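PDB 5B3T: biliverdin reductase from Synechocystis sp., which probably reduces biliverdin to bilirubin with NAD(P)H, using a nucleotide-binding Rossmann domain joined to a C-terminal alpha/beta domain. Local coordinates for residues 80-83 / 84-88; 145-148 / 149-152; 184-187 / 188-191. One frame throughout, in Å; residues are numbered along the deposited sequence.

How the interactions relate
Interaction 1 belongs to the Rossmann domain, where 80-83 leaves a central strand and 84-88 enters the next helix; interactions 2 and 3 both lie in the C-terminal alpha/beta domain. Interaction 3, at the end of helix 183-189, is buried and polar, with a serine held by an arginine; its centre is about 17 Å from that of interaction 1, which contains NADP(+)-binding residues, whereas interaction 3 borders one. Interaction 2 is the most peripheral, about 34 Å between centres from interaction 1: exposed Lys149 makes a weak polar contact on one side and Leu147 and Ile150 pack inward. Interactions 1 and 3 use strong side-chain hydrogen bonds, interaction 2 mainly backbone ones.

Interaction 1. Residues 80-83 / 84-88; sequences IATI and NQLHG
His87 folds back from the N-terminal part of helix 87-96 over the end of strand 77-80 and meets the backbone of Thr82. Thr82 N donates to His87 NE2 over 2.9 Å, almost straight at 172°, and the donor sits in the plane of the ring at its edge. At the other nitrogen ND1 is bound to Pro106 O, so both ring nitrogens are hydrogen-bonded, which fixes the ring's rotation. One ring face carries Ile80, whose CG2 makes a CH-pi contact 3.9 Å from the centroid of the His87 ring; chi1 of His87 (-85°) sets CG beside its own backbone N, which swings the ring back toward the strand. The methyl Thr82 CG2 also lies 3.7 Å from His87 CD2. Thr82 O is served by a water at 2.9 Å, and the same water donates to Asn84 OD1 at 2.6 Å, bridging the Thr82 carbonyl and the Asn84 side chain. Asn84 ND2 binds Phe178 O, so both ends of this amide are satisfied. Around the turn, Leu86 N donates to Ile83 O (3.0 Å), while Leu86 CD1 lies 4.0 Å from Ile83 CB. A leucine in place of His87 would probably leave Thr82 N without its acceptor and Pro106 O without its donor. Asn84 and His87 are NADP(+)-binding residues, and Ile83 touches Asn46 and Trp171 of the same site. The arrangement is the loop from strand to helix at the carboxyl edge of a Rossmann sheet, where the dinucleotide binds.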
loop_
_atom_site.group_PDB
_atom_site.type_symbol
_atom_site.label_atom_id
_atom_site.label_comp_id
_atom_site.label_asym_id
_atom_site.label_seq_id
_atom_site.Cartn_x
_atom_site.Cartn_y
_atom_site.Cartn_z
ATOM N N ILE A 80 1.714 -6.395 9.402
ATOM C CA ILE A 80 2.417 -5.119 9.477
ATOM C C ILE A 80 1.659 -4.102 8.634
ATOM O O ILE A 80 1.556 -4.251 7.410
ATOM C CB ILE A 80 3.872 -5.246 9.003
ATOM C CG1 ILE A 80 4.599 -6.336 9.792
ATOM C CG2 ILE A 80 4.597 -3.914 9.155
ATOM C CD1 ILE A 80 6.006 -6.599 9.299
ATOM N N ALA A 81 1.139 -3.057 9.289
ATOM C CA ALA A 81 0.421 -1.973 8.614
ATOM C C ALA A 81 0.544 -0.734 9.504
ATOM O O ALA A 81 -0.389 -0.344 10.208
ATOM C CB ALA A 81 -1.041 -2.327 8.348
ATOM N N THR A 82 1.742 -0.073 9.431
ATOM C CA THR A 82 2.041 0.989 10.377
ATOM C C THR A 82 2.818 2.103 9.679
ATOM O O THR A 82 2.612 2.361 8.484
ATOM C CB THR A 82 2.806 0.399 11.585
ATOM O OG1 THR A 82 3.082 1.419 12.554
ATOM C CG2 THR A 82 4.121 -0.262 11.151
ATOM N N ILE A 83 3.676 2.790 10.432
ATOM C CA ILE A 83 4.485 3.882 9.897
ATOM C C ILE A 83 5.334 3.388 8.730
ATOM O O ILE A 83 5.998 2.348 8.831
ATOM C CB ILE A 83 5.358 4.458 11.025
ATOM C CG1 ILE A 83 4.474 5.113 12.099
ATOM C CG2 ILE A 83 6.379 5.415 10.478
ATOM C CD1 ILE A 83 5.221 5.464 13.397
ATOM N N ASN A 84 5.367 4.158 7.657
ATOM C CA ASN A 84 6.004 3.742 6.407
ATOM C C ASN A 84 7.434 3.261 6.626
ATOM O O ASN A 84 7.821 2.187 6.154
ATOM C CB ASN A 84 5.993 4.897 5.399
ATOM C CG ASN A 84 4.629 5.124 4.780
ATOM O OD1 ASN A 84 3.735 4.287 4.896
ATOM N ND2 ASN A 84 4.468 6.257 4.105
ATOM N N GLN A 85 8.234 4.052 7.346
ATOM C CA GLN A 85 9.659 3.758 7.472
ATOM C C GLN A 85 9.913 2.423 8.164
ATOM O O GLN A 85 10.939 1.782 7.914
ATOM C CB GLN A 85 10.351 4.891 8.233
ATOM C CG GLN A 85 11.870 4.772 8.300
ATOM C CD GLN A 85 12.515 5.916 9.063
ATOM O OE1 GLN A 85 11.945 6.437 10.024
ATOM N NE2 GLN A 85 13.709 6.312 8.638
ATOM N N LEU A 86 8.989 1.979 9.016
ATOM C CA LEU A 86 9.222 0.820 9.871
ATOM C C LEU A 86 9.023 -0.520 9.173
ATOM O O LEU A 86 9.472 -1.541 9.706
ATOM C CB LEU A 86 8.297 0.879 11.091
ATOM C CG LEU A 86 8.521 2.005 12.098
ATOM C CD1 LEU A 86 7.499 1.919 13.222
ATOM C CD2 LEU A 86 9.934 1.930 12.650
ATOM N N HIS A 87 8.384 -0.549 8.003
ATOM C CA HIS A 87 7.874 -1.811 7.467
ATOM C C HIS A 87 8.996 -2.804 7.181
ATOM O O HIS A 87 8.894 -3.984 7.533
ATOM C CB HIS A 87 7.043 -1.549 6.213
ATOM C CG HIS A 87 5.619 -1.200 6.505
ATOM N ND1 HIS A 87 4.593 -1.455 5.621
ATOM C CD2 HIS A 87 5.048 -0.625 7.590
ATOM C CE1 HIS A 87 3.451 -1.048 6.148
ATOM N NE2 HIS A 87 3.701 -0.541 7.342
ATOM N N GLY A 88 10.076 -2.345 6.548
ATOM C CA GLY A 88 11.170 -3.250 6.231
ATOM C C GLY A 88 11.864 -3.796 7.464
ATOM O O GLY A 88 12.172 -4.990 7.537
HETATM O O HOH W 1 2.778 2.024 5.646
#

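Interaction 2. Residues 145-148 / 149-152; sequences QNLG and KIGE
Asn146 and Lys149 meet first through their backbones: Lys149 N donates to Asn146 O over 3.0 Å. One residue on, Ile150 N donates to Leu147 O at 3.2 Å, nearly straight at 174°. Each bond joins residues three apart, so the chain tightens into 3-10-like turns as helix 137-146 runs out. Gly151 follows with a positive phi, which favours glycine and lets the backbone turn away from the helical path.

The stretch thus forms the exit from helix 137-146 toward strand 153-163, a strand of the mixed sheet in the C-terminal alpha/beta domain of this Gfo/Idh/MocA family protein. It lies away from the NADP(+)-binding residues.

Among the side-chain polar contacts, Lys149 NZ makes a weak hydrogen bond to Asn146 OD1 at 3.3 Å. The lysine chain is extended as far as CE and turns only at its last torsion (chi4 56°), which brings NZ back alongside the amide; CD and CE brush the same oxygen. The stronger partner of the Asn146 amide is one helical turn back, where ND2 binds Ala142 O.

The apolar contact points inward. Leu147 CD2 touches Ile150 CD1 at 3.7 Å, the two side chains crossing at a slant. Ile150 places CG1 between its backbone N and carbonyl carbon (chi1 67°), which lays this branch against Leu147 O, 3.4 Å from CG1. Leu147 goes on to pack against Leu195 and Phe196 of helix 193-196, and Ile150 against Leu260 and Leu269 of the sheet.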
loop_
_atom_site.group_PDB
_atom_site.type_symbol
_atom_site.label_atom_id
_atom_site.label_comp_id
_atom_site.label_asym_id
_atom_site.label_seq_id
_atom_site.Cartn_x
_atom_site.Cartn_y
_atom_site.Cartn_z
ATOM N N GLN A 145 -10.861 -4.764 -14.256
ATOM C CA GLN A 145 -12.023 -5.393 -14.872
ATOM C C GLN A 145 -12.497 -4.680 -16.132
ATOM O O GLN A 145 -13.331 -5.236 -16.854
ATOM C CB GLN A 145 -13.171 -5.462 -13.864
ATOM C CG GLN A 145 -13.055 -6.600 -12.862
ATOM C CD GLN A 145 -14.018 -6.448 -11.700
ATOM O OE1 GLN A 145 -15.092 -5.861 -11.841
ATOM N NE2 GLN A 145 -13.642 -6.983 -10.544
ATOM N N ASN A 146 -11.998 -3.475 -16.417
ATOM C CA ASN A 146 -12.507 -2.692 -17.532
ATOM C C ASN A 146 -11.434 -2.186 -18.487
ATOM O O ASN A 146 -11.780 -1.580 -19.507
ATOM C CB ASN A 146 -13.322 -1.497 -17.014
ATOM C CG ASN A 146 -14.644 -1.917 -16.396
ATOM O OD1 ASN A 146 -15.613 -2.192 -17.105
ATOM N ND2 ASN A 146 -14.688 -1.970 -15.071
ATOM N N LEU A 147 -10.149 -2.412 -18.195
ATOM C CA LEU A 147 -9.097 -1.990 -19.116
ATOM C C LEU A 147 -9.230 -2.665 -20.473
ATOM O O LEU A 147 -8.918 -2.056 -21.503
ATOM C CB LEU A 147 -7.720 -2.278 -18.516
ATOM C CG LEU A 147 -7.065 -1.120 -17.761
ATOM C CD1 LEU A 147 -5.747 -1.555 -17.142
ATOM C CD2 LEU A 147 -6.853 0.063 -18.691
ATOM N N GLY A 148 -9.700 -3.914 -20.500
ATOM C CA GLY A 148 -9.874 -4.615 -21.759
ATOM C C GLY A 148 -10.875 -3.967 -22.692
ATOM O O GLY A 148 -10.924 -4.319 -23.876
ATOM N N LYS A 149 -11.667 -3.018 -22.194
ATOM C CA LYS A 149 -12.708 -2.378 -22.985
ATOM C C LYS A 149 -12.227 -1.156 -23.762
ATOM O O LYS A 149 -12.917 -0.733 -24.694
ATOM C CB LYS A 149 -13.878 -1.958 -22.088
ATOM C CG LYS A 149 -14.626 -3.101 -21.416
ATOM C CD LYS A 149 -15.791 -2.561 -20.594
ATOM C CE LYS A 149 -16.688 -3.668 -20.060
ATOM N NZ LYS A 149 -15.936 -4.662 -19.249
ATOM N N ILE A 150 -11.076 -0.578 -23.417
ATOM C CA ILE A 150 -10.688 0.723 -23.950
ATOM C C ILE A 150 -9.506 0.633 -24.909
ATOM O O ILE A 150 -8.941 1.666 -25.282
ATOM C CB ILE A 150 -10.400 1.727 -22.822
ATOM C CG1 ILE A 150 -9.151 1.324 -22.036
ATOM C CG2 ILE A 150 -11.595 1.833 -21.891
ATOM C CD1 ILE A 150 -8.758 2.336 -20.976
ATOM N N GLY A 151 -9.121 -0.572 -25.329
ATOM C CA GLY A 151 -8.084 -0.684 -26.341
ATOM C C GLY A 151 -6.705 -0.297 -25.829
ATOM O O GLY A 151 -6.374 -0.468 -24.652
ATOM N N GLU A 152 -5.886 0.233 -26.737
ATOM C CA GLU A 152 -4.523 0.618 -26.386
ATOM C C GLU A 152 -4.545 1.864 -25.511
ATOM O O GLU A 152 -4.973 2.936 -25.953
ATOM C CB GLU A 152 -3.692 0.866 -27.643
ATOM C CG GLU A 152 -2.216 1.122 -27.354
ATOM C CD GLU A 152 -1.461 1.659 -28.557
ATOM O OE1 GLU A 152 -2.113 2.089 -29.531
ATOM O OE2 GLU A 152 -0.212 1.647 -28.529
#

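Interaction 3. Residues 184-187 / 188-191; sequences AALS and RISR
Ser187 and Arg191, one turn apart at the end of helix 183-189, are joined by a side-on grip in which two guanidinium nitrogens reach one hydroxyl. Arg191 NE and NH2 donate hydrogen bonds to Ser187 OG (2.8 and 3.0 Å), and the oxygen stays within 5° of the guanidinium plane. Ser187 turns OG away from its backbone N (chi1 173°), out of the helix toward the arginine, whose chain runs extended from CG to NE past Ser187 O. OG also binds His132 ND1, and Arg191 makes a cation-pi contact with Tyr105, a residue that binds NADP(+).

Ser190 is turned differently. Its OG stands between backbone N and carbonyl carbon (chi1 75°) and folds back to donate to Ser187 O over 3.1 Å. Ile189 tucks CG2 against the Leu186 carbonyl, 3.3 Å from CG2 to O. Arg188, bent at chi2 and chi3, curls away to give NH1 to His132 O. Routine helical bonds hold the core: Arg188 N to Ala184 O and Ile189 N to Ala185 O, each 3.2 Å.

Arg188 thus binds the His132 carbonyl directly, and Arg191 is linked to the His132 ring through Ser187 OG. Two N-H groups aimed at a single buried hydroxyl oxygen use it as an acceptor and would be expected to polarise it, probably leaving OG's own hydrogen for another partner, consistent with its hydrogen bond to His132 ND1 at the border with the nucleotide site.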
loop_
_atom_site.group_PDB
_atom_site.type_symbol
_atom_site.label_atom_id
_atom_site.label_comp_id
_atom_site.label_asym_id
_atom_site.label_seq_id
_atom_site.Cartn_x
_atom_site.Cartn_y
_atom_site.Cartn_z
ATOM N N ALA A 184 3.456 5.231 -2.495
ATOM C CA ALA A 184 2.151 4.587 -2.605
ATOM C C ALA A 184 1.533 4.807 -3.981
ATOM O O ALA A 184 0.968 3.878 -4.569
ATOM C CB ALA A 184 1.218 5.100 -1.509
ATOM N N ALA A 185 1.631 6.029 -4.511
ATOM C CA ALA A 185 1.042 6.313 -5.814
ATOM C C ALA A 185 1.726 5.511 -6.915
ATOM O O ALA A 185 1.061 4.994 -7.820
ATOM C CB ALA A 185 1.119 7.811 -6.110
ATOM N N LEU A 186 3.054 5.392 -6.851
ATOM C CA LEU A 186 3.775 4.634 -7.868
ATOM C C LEU A 186 3.467 3.147 -7.784
ATOM O O LEU A 186 3.547 2.442 -8.796
ATOM C CB LEU A 186 5.277 4.873 -7.735
ATOM C CG LEU A 186 5.728 6.292 -8.073
ATOM C CD1 LEU A 186 7.187 6.466 -7.714
ATOM C CD2 LEU A 186 5.479 6.611 -9.540
ATOM N N SER A 187 3.126 2.651 -6.593
ATOM C CA SER A 187 2.675 1.269 -6.476
ATOM C C SER A 187 1.386 1.053 -7.256
ATOM O O SER A 187 1.229 0.034 -7.938
ATOM C CB SER A 187 2.484 0.900 -5.006
ATOM O OG SER A 187 1.897 -0.384 -4.873
ATOM N N ARG A 188 0.461 2.011 -7.180
ATOM C CA ARG A 188 -0.799 1.893 -7.908
ATOM C C ARG A 188 -0.566 1.859 -9.413
ATOM O O ARG A 188 -1.141 1.026 -10.123
ATOM C CB ARG A 188 -1.728 3.051 -7.535
ATOM C CG ARG A 188 -2.255 3.000 -6.108
ATOM C CD ARG A 188 -3.627 2.336 -6.044
ATOM N NE ARG A 188 -3.617 0.977 -6.582
ATOM C CZ ARG A 188 -3.601 -0.119 -5.831
ATOM N NH1 ARG A 188 -3.613 -0.016 -4.509
ATOM N NH2 ARG A 188 -3.588 -1.318 -6.398
ATOM N N ILE A 189 0.283 2.756 -9.918
ATOM C CA ILE A 189 0.457 2.881 -11.359
ATOM C C ILE A 189 1.272 1.731 -11.944
ATOM O O ILE A 189 1.271 1.535 -13.165
ATOM C CB ILE A 189 1.110 4.237 -11.693
ATOM C CG1 ILE A 189 0.781 4.658 -13.126
ATOM C CG2 ILE A 189 2.622 4.173 -11.500
ATOM C CD1 ILE A 189 -0.698 4.868 -13.380
ATOM N N SER A 190 1.955 0.950 -11.108
ATOM C CA SER A 190 2.897 -0.056 -11.578
ATOM C C SER A 190 2.311 -1.459 -11.637
ATOM O O SER A 190 3.014 -2.389 -12.043
ATOM C CB SER A 190 4.138 -0.074 -10.681
ATOM O OG SER A 190 3.852 -0.699 -9.442
ATOM N N ARG A 191 1.052 -1.642 -11.243
ATOM C CA ARG A 191 0.463 -2.970 -11.129
ATOM C C ARG A 191 -0.405 -3.327 -12.330
ATOM O O ARG A 191 -1.324 -4.147 -12.214
ATOM C CB ARG A 191 -0.321 -3.082 -9.824
ATOM C CG ARG A 191 0.593 -2.992 -8.614
ATOM C CD ARG A 191 -0.161 -2.811 -7.313
ATOM N NE ARG A 191 0.764 -2.622 -6.197
ATOM C CZ ARG A 191 1.220 -3.607 -5.430
ATOM N NH1 ARG A 191 0.834 -4.856 -5.653
ATOM N NH2 ARG A 191 2.060 -3.344 -4.439
#